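Side-chain contacts in PAN2-PAN3 deadenylation complex catalytic subunit pan2 (Neurospora crassa, PDB 4CZW), which acts as the catalytic subunit of the PAN2-PAN3 deadenylation complex, shortening mRNA poly(A) tails, and is represented here by its pseudo-UCH and exonuclease domains: residues 51-56 / 132-137; 79-84 / 138-143. All blocks are in the same frame, centred on the assembly; numbering follows the deposited sequence.

Contact 1 (51-56 / 132-137); sequences NSLLQV and TLVKNL
Two residues before Leu53, whose side chain meets Val134 and Leu137, Asn51 ND2 is gripped by two acceptors, Asp366 OD1 and the main-chain Glu42 O, which tie down the start of helix 51-58. This helix lies in the ubiquitin-specific-protease-like (pseudo-UCH) domain and probably corresponds to the helix that carries the catalytic cysteine at its start in active relatives; here the domain is predicted to be inactive. Between 51-56 and 132-137 the packing is apolar and buried, with 144 Å² lost from the two segments together. The backbones come nearest where Leu53 CA lies 7.1 Å from Val134 CA. Leu53 meets the other helix at two levels. Its root rests on a valine branch, Leu53 CB lying 3.8 Å from Val134 CG2, while its far end reaches the next turn. With CG anti to the main-chain N (chi1 176°), the side chain stretches out between the helices toward Leu137, which has the same extended first torsion. The two leucines meet obliquely, methyl against methyl. Val134 also touches Leu342 and Val388 of the neighbouring strands, so helix 130-149 rests on the sheet as well as on helix 51-58, and Leu137 leans on Ala50. At the end of the leucine pair, Leu53 CD2 sits 3.7 Å from Leu137 CD2 and 3.8 Å from Leu137 CG.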
loop_
_atom_site.group_PDB
_atom_site.type_symbol
_atom_site.label_atom_id
_atom_site.label_comp_id
_atom_site.label_asym_id
_atom_site.label_seq_id
_atom_site.Cartn_x
_atom_site.Cartn_y
_atom_site.Cartn_z
ATOM N N ASN A 51 5.502 2.989 6.163
ATOM C CA ASN A 51 5.927 3.410 4.829
ATOM C C ASN A 51 7.035 2.547 4.235
ATOM O O ASN A 51 6.934 2.105 3.091
ATOM C CB ASN A 51 6.385 4.870 4.858
ATOM C CG ASN A 51 5.232 5.840 5.024
ATOM O OD1 ASN A 51 4.081 5.508 4.743
ATOM N ND2 ASN A 51 5.539 7.051 5.472
ATOM N N SER A 52 8.083 2.308 5.015
ATOM C CA SER A 52 9.215 1.511 4.556
ATOM C C SER A 52 8.788 0.091 4.207
ATOM O O SER A 52 9.242 -0.477 3.214
ATOM C CB SER A 52 10.314 1.477 5.618
ATOM O OG SER A 52 10.706 2.786 5.984
ATOM N N LEU A 53 7.909 -0.475 5.029
ATOM C CA LEU A 53 7.410 -1.826 4.806
ATOM C C LEU A 53 6.530 -1.888 3.563
ATOM O O LEU A 53 6.621 -2.829 2.775
ATOM C CB LEU A 53 6.632 -2.319 6.027
ATOM C CG LEU A 53 5.972 -3.691 5.884
ATOM C CD1 LEU A 53 7.011 -4.762 5.592
ATOM C CD2 LEU A 53 5.179 -4.041 7.130
ATOM N N LEU A 54 5.682 -0.879 3.395
ATOM C CA LEU A 54 4.788 -0.807 2.244
ATOM C C LEU A 54 5.571 -0.726 0.937
ATOM O O LEU A 54 5.179 -1.318 -0.068
ATOM C CB LEU A 54 3.847 0.393 2.372
ATOM C CG LEU A 54 2.824 0.342 3.510
ATOM C CD1 LEU A 54 2.030 1.636 3.581
ATOM C CD2 LEU A 54 1.894 -0.851 3.342
ATOM N N GLN A 55 6.679 0.010 0.961
ATOM C CA GLN A 55 7.535 0.146 -0.213
ATOM C C GLN A 55 8.166 -1.189 -0.586
ATOM O O GLN A 55 8.118 -1.609 -1.741
ATOM C CB GLN A 55 8.632 1.186 0.033
ATOM C CG GLN A 55 8.132 2.615 0.195
ATOM C CD GLN A 55 7.773 3.272 -1.125
ATOM O OE1 GLN A 55 7.767 2.629 -2.174
ATOM N NE2 GLN A 55 7.474 4.565 -1.077
ATOM N N VAL A 56 8.757 -1.849 0.406
ATOM C CA VAL A 56 9.428 -3.126 0.200
ATOM C C VAL A 56 8.460 -4.184 -0.332
ATOM O O VAL A 56 8.797 -4.948 -1.237
ATOM C CB VAL A 56 10.076 -3.631 1.506
ATOM C CG1 VAL A 56 10.641 -5.021 1.319
ATOM C CG2 VAL A 56 11.169 -2.675 1.957
ATOM N N THR A 132 10.437 -2.150 16.263
ATOM C CA THR A 132 9.567 -3.143 16.883
ATOM C C THR A 132 8.176 -3.097 16.257
ATOM O O THR A 132 7.552 -4.134 16.024
ATOM C CB THR A 132 9.451 -2.925 18.404
ATOM O OG1 THR A 132 10.758 -2.940 18.991
ATOM C CG2 THR A 132 8.604 -4.017 19.037
ATOM N N LEU A 133 7.701 -1.885 15.984
ATOM C CA LEU A 133 6.387 -1.685 15.386
ATOM C C LEU A 133 6.287 -2.312 13.998
ATOM O O LEU A 133 5.275 -2.925 13.660
ATOM C CB LEU A 133 6.059 -0.191 15.307
ATOM C CG LEU A 133 5.727 0.520 16.619
ATOM C CD1 LEU A 133 5.628 2.023 16.406
ATOM C CD2 LEU A 133 4.433 -0.025 17.202
ATOM N N VAL A 134 7.341 -2.159 13.202
ATOM C CA VAL A 134 7.340 -2.673 11.836
ATOM C C VAL A 134 7.558 -4.188 11.823
ATOM O O VAL A 134 7.167 -4.870 10.876
ATOM C CB VAL A 134 8.412 -1.973 10.965
ATOM C CG1 VAL A 134 9.811 -2.421 11.352
ATOM C CG2 VAL A 134 8.156 -2.229 9.487
ATOM N N LYS A 135 8.174 -4.709 12.881
ATOM C CA LYS A 135 8.315 -6.151 13.048
ATOM C C LYS A 135 6.952 -6.781 13.274
ATOM O O LYS A 135 6.585 -7.757 12.618
ATOM C CB LYS A 135 9.240 -6.483 14.218
ATOM C CG LYS A 135 10.716 -6.396 13.894
ATOM C CD LYS A 135 11.558 -6.619 15.136
ATOM C CE LYS A 135 13.036 -6.468 14.831
ATOM N NZ LYS A 135 13.858 -6.585 16.063
ATOM N N ASN A 136 6.210 -6.209 14.214
ATOM C CA ASN A 136 4.870 -6.675 14.534
ATOM C C ASN A 136 3.929 -6.528 13.348
ATOM O O ASN A 136 3.123 -7.417 13.074
ATOM C CB ASN A 136 4.317 -5.917 15.743
ATOM C CG ASN A 136 5.101 -6.190 17.011
ATOM O OD1 ASN A 136 5.684 -7.262 17.174
ATOM N ND2 ASN A 136 5.118 -5.221 17.919
ATOM N N LEU A 137 4.042 -5.407 12.643
ATOM C CA LEU A 137 3.187 -5.137 11.493
ATOM C C LEU A 137 3.435 -6.131 10.365
ATOM O O LEU A 137 2.498 -6.575 9.705
ATOM C CB LEU A 137 3.403 -3.712 10.985
ATOM C CG LEU A 137 2.539 -3.312 9.789
ATOM C CD1 LEU A 137 1.064 -3.306 10.166
ATOM C CD2 LEU A 137 2.969 -1.961 9.256
#

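Contact 2 (79-84 / 138-143); sequences PCLLCE and TMFLFD. With ZN (zinc ion), chain B.
A zinc site of three cysteines and one histidine bounds this contact on one side: Leu81, which packs on Phe140 and Leu141, lies between two of the metal's ligands, Cys80 and Cys83. Cys80 SG and Cys83 SG each bind the zinc ion at 2.3 Å. The S-Zn-S angle is about 109°, as expected for a tetrahedral site. His70 NE2 and Cys75 SG complete the coordination. Cys80 is the N-cap of helix 81-94, and its carbonyl Cys80 O accepts the helix bond from Glu84 N at 3.1 Å, so this CxxC pair spans the beginning of the helix. Within the pseudo-UCH domain, the zinc thus joins the loop around Cys75 and the end of helix 61-71 to the start of helix 81-94, and Leu81 fastens that start to helix 130-149. The leucine uses a single methyl for both partners: Leu81 CD1 is 3.7 Å from Leu141 CD2 and 3.8 Å from Phe140 CE2. It crosses each of these side chains at roughly a right angle. The phenylalanine extends from its helix with CG anti to the main-chain N (chi1 -174°), which brings the CE2 corner of the ring to that methyl. Leu109 touches both Leu81 and Phe140, while the next residue, Leu82, packs farther along helix 130-149 on Ile145, Asp148 and Tyr149.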
loop_
_atom_site.group_PDB
_atom_site.type_symbol
_atom_site.label_atom_id
_atom_site.label_comp_id
_atom_site.label_asym_id
_atom_site.label_seq_id
_atom_site.Cartn_x
_atom_site.Cartn_y
_atom_site.Cartn_z
ATOM N N PRO A 79 -13.109 -3.052 7.758
ATOM C CA PRO A 79 -11.777 -2.926 7.150
ATOM C C PRO A 79 -11.261 -4.206 6.492
ATOM O O PRO A 79 -11.619 -5.311 6.899
ATOM C CB PRO A 79 -10.892 -2.543 8.338
ATOM C CG PRO A 79 -11.558 -3.177 9.502
ATOM C CD PRO A 79 -13.034 -3.070 9.230
ATOM N N CYS A 80 -10.424 -4.032 5.474
ATOM C CA CYS A 80 -9.810 -5.138 4.750
ATOM C C CYS A 80 -8.433 -4.709 4.260
ATOM O O CYS A 80 -8.311 -4.049 3.228
ATOM C CB CYS A 80 -10.691 -5.570 3.577
ATOM S SG CYS A 80 -10.031 -6.918 2.576
ATOM N N LEU A 81 -7.402 -5.086 5.010
ATOM C CA LEU A 81 -6.047 -4.594 4.775
ATOM C C LEU A 81 -5.473 -5.006 3.421
ATOM O O LEU A 81 -4.648 -4.290 2.854
ATOM C CB LEU A 81 -5.117 -5.070 5.893
ATOM C CG LEU A 81 -5.457 -4.552 7.292
ATOM C CD1 LEU A 81 -4.451 -5.053 8.316
ATOM C CD2 LEU A 81 -5.527 -3.032 7.300
ATOM N N LEU A 82 -5.903 -6.152 2.906
ATOM C CA LEU A 82 -5.413 -6.621 1.614
ATOM C C LEU A 82 -5.946 -5.746 0.484
ATOM O O LEU A 82 -5.230 -5.446 -0.471
ATOM C CB LEU A 82 -5.796 -8.082 1.383
ATOM C CG LEU A 82 -5.199 -8.715 0.125
ATOM C CD1 LEU A 82 -3.692 -8.520 0.096
ATOM C CD2 LEU A 82 -5.548 -10.190 0.049
ATOM N N CYS A 83 -7.208 -5.342 0.597
ATOM C CA CYS A 83 -7.796 -4.405 -0.355
ATOM C C CYS A 83 -7.075 -3.067 -0.289
ATOM O O CYS A 83 -6.729 -2.484 -1.318
ATOM C CB CYS A 83 -9.289 -4.213 -0.081
ATOM S SG CYS A 83 -10.361 -5.433 -0.867
ATOM N N GLU A 84 -6.852 -2.590 0.931
ATOM C CA GLU A 84 -6.136 -1.342 1.152
ATOM C C GLU A 84 -4.708 -1.437 0.623
ATOM O O GLU A 84 -4.156 -0.455 0.130
ATOM C CB GLU A 84 -6.131 -0.982 2.638
ATOM C CG GLU A 84 -7.519 -0.837 3.248
ATOM C CD GLU A 84 -8.276 0.361 2.705
ATOM O OE1 GLU A 84 -7.624 1.328 2.258
ATOM O OE2 GLU A 84 -9.525 0.336 2.727
ATOM N N THR A 138 4.703 -6.471 10.150
ATOM C CA THR A 138 5.077 -7.438 9.125
ATOM C C THR A 138 4.411 -8.783 9.395
ATOM O O THR A 138 3.904 -9.433 8.481
ATOM C CB THR A 138 6.605 -7.627 9.056
ATOM O OG1 THR A 138 7.239 -6.355 8.877
ATOM C CG2 THR A 138 6.980 -8.546 7.902
HETATM N N MSE A 139 4.406 -9.186 10.660
HETATM C CA MSE A 139 3.746 -10.419 11.068
HETATM C C MSE A 139 2.229 -10.259 11.036
HETATM O O MSE A 139 1.507 -11.172 10.633
HETATM C CB MSE A 139 4.209 -10.837 12.466
HETATM C CG MSE A 139 5.687 -11.195 12.544
HETATM SE SE MSE A 139 6.255 -11.759 14.323
HETATM C CE MSE A 139 6.087 -10.063 15.269
ATOM N N PHE A 140 1.754 -9.090 11.459
ATOM C CA PHE A 140 0.324 -8.803 11.497
ATOM C C PHE A 140 -0.278 -8.762 10.095
ATOM O O PHE A 140 -1.349 -9.319 9.855
ATOM C CB PHE A 140 0.065 -7.478 12.218
ATOM C CG PHE A 140 -1.391 -7.177 12.438
ATOM C CD1 PHE A 140 -2.082 -7.764 13.484
ATOM C CD2 PHE A 140 -2.066 -6.298 11.606
ATOM C CE1 PHE A 140 -3.420 -7.487 13.693
ATOM C CE2 PHE A 140 -3.404 -6.017 11.810
ATOM C CZ PHE A 140 -4.082 -6.612 12.855
ATOM N N LEU A 141 0.415 -8.100 9.172
ATOM C CA LEU A 141 -0.068 -7.969 7.802
ATOM C C LEU A 141 -0.093 -9.306 7.072
ATOM O O LEU A 141 -1.102 -9.664 6.467
ATOM C CB LEU A 141 0.790 -6.970 7.021
ATOM C CG LEU A 141 0.405 -5.497 7.167
ATOM C CD1 LEU A 141 1.294 -4.623 6.298
ATOM C CD2 LEU A 141 -1.059 -5.298 6.812
ATOM N N PHE A 142 1.017 -10.037 7.129
ATOM C CA PHE A 142 1.123 -11.331 6.462
ATOM C C PHE A 142 0.045 -12.304 6.931
ATOM O O PHE A 142 -0.431 -13.133 6.157
ATOM C CB PHE A 142 2.509 -11.938 6.689
ATOM C CG PHE A 142 3.518 -11.553 5.644
ATOM C CD1 PHE A 142 3.893 -10.231 5.479
ATOM C CD2 PHE A 142 4.094 -12.515 4.831
ATOM C CE1 PHE A 142 4.821 -9.873 4.519
ATOM C CE2 PHE A 142 5.022 -12.164 3.871
ATOM C CZ PHE A 142 5.386 -10.841 3.714
ATOM N N ASP A 143 -0.338 -12.193 8.198
ATOM C CA ASP A 143 -1.388 -13.037 8.755
ATOM C C ASP A 143 -2.762 -12.592 8.269
ATOM O O ASP A 143 -3.588 -13.415 7.875
ATOM C CB ASP A 143 -1.338 -13.016 10.284
ATOM C CG ASP A 143 -2.418 -13.876 10.914
ATOM O OD1 ASP A 143 -2.801 -14.896 10.302
ATOM O OD2 ASP A 143 -2.883 -13.533 12.021
HETATM ZN ZN ZN B . -10.736 -7.316 0.428
#

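Contacts 1 and 2 share helix 130-149, which supplies residues 132-137 to the first and the following turns, 138-143, to the second; their centres are 11 Å apart. Along the chain the order is 51-56, 79-84, 132-137, 138-143, so the pairings cross and two earlier helices, 51-58 and 81-94, pack on successive levels of one later helix. The two meet directly: Leu53 CD2 lies 3.6 Å from Thr138 OG1 and 4.0 Å from Leu141 CD1. Together they form a buried stretch of packing that ends near the zinc site, in the pseudo-UCH domain, which is thought to serve as a structural scaffold.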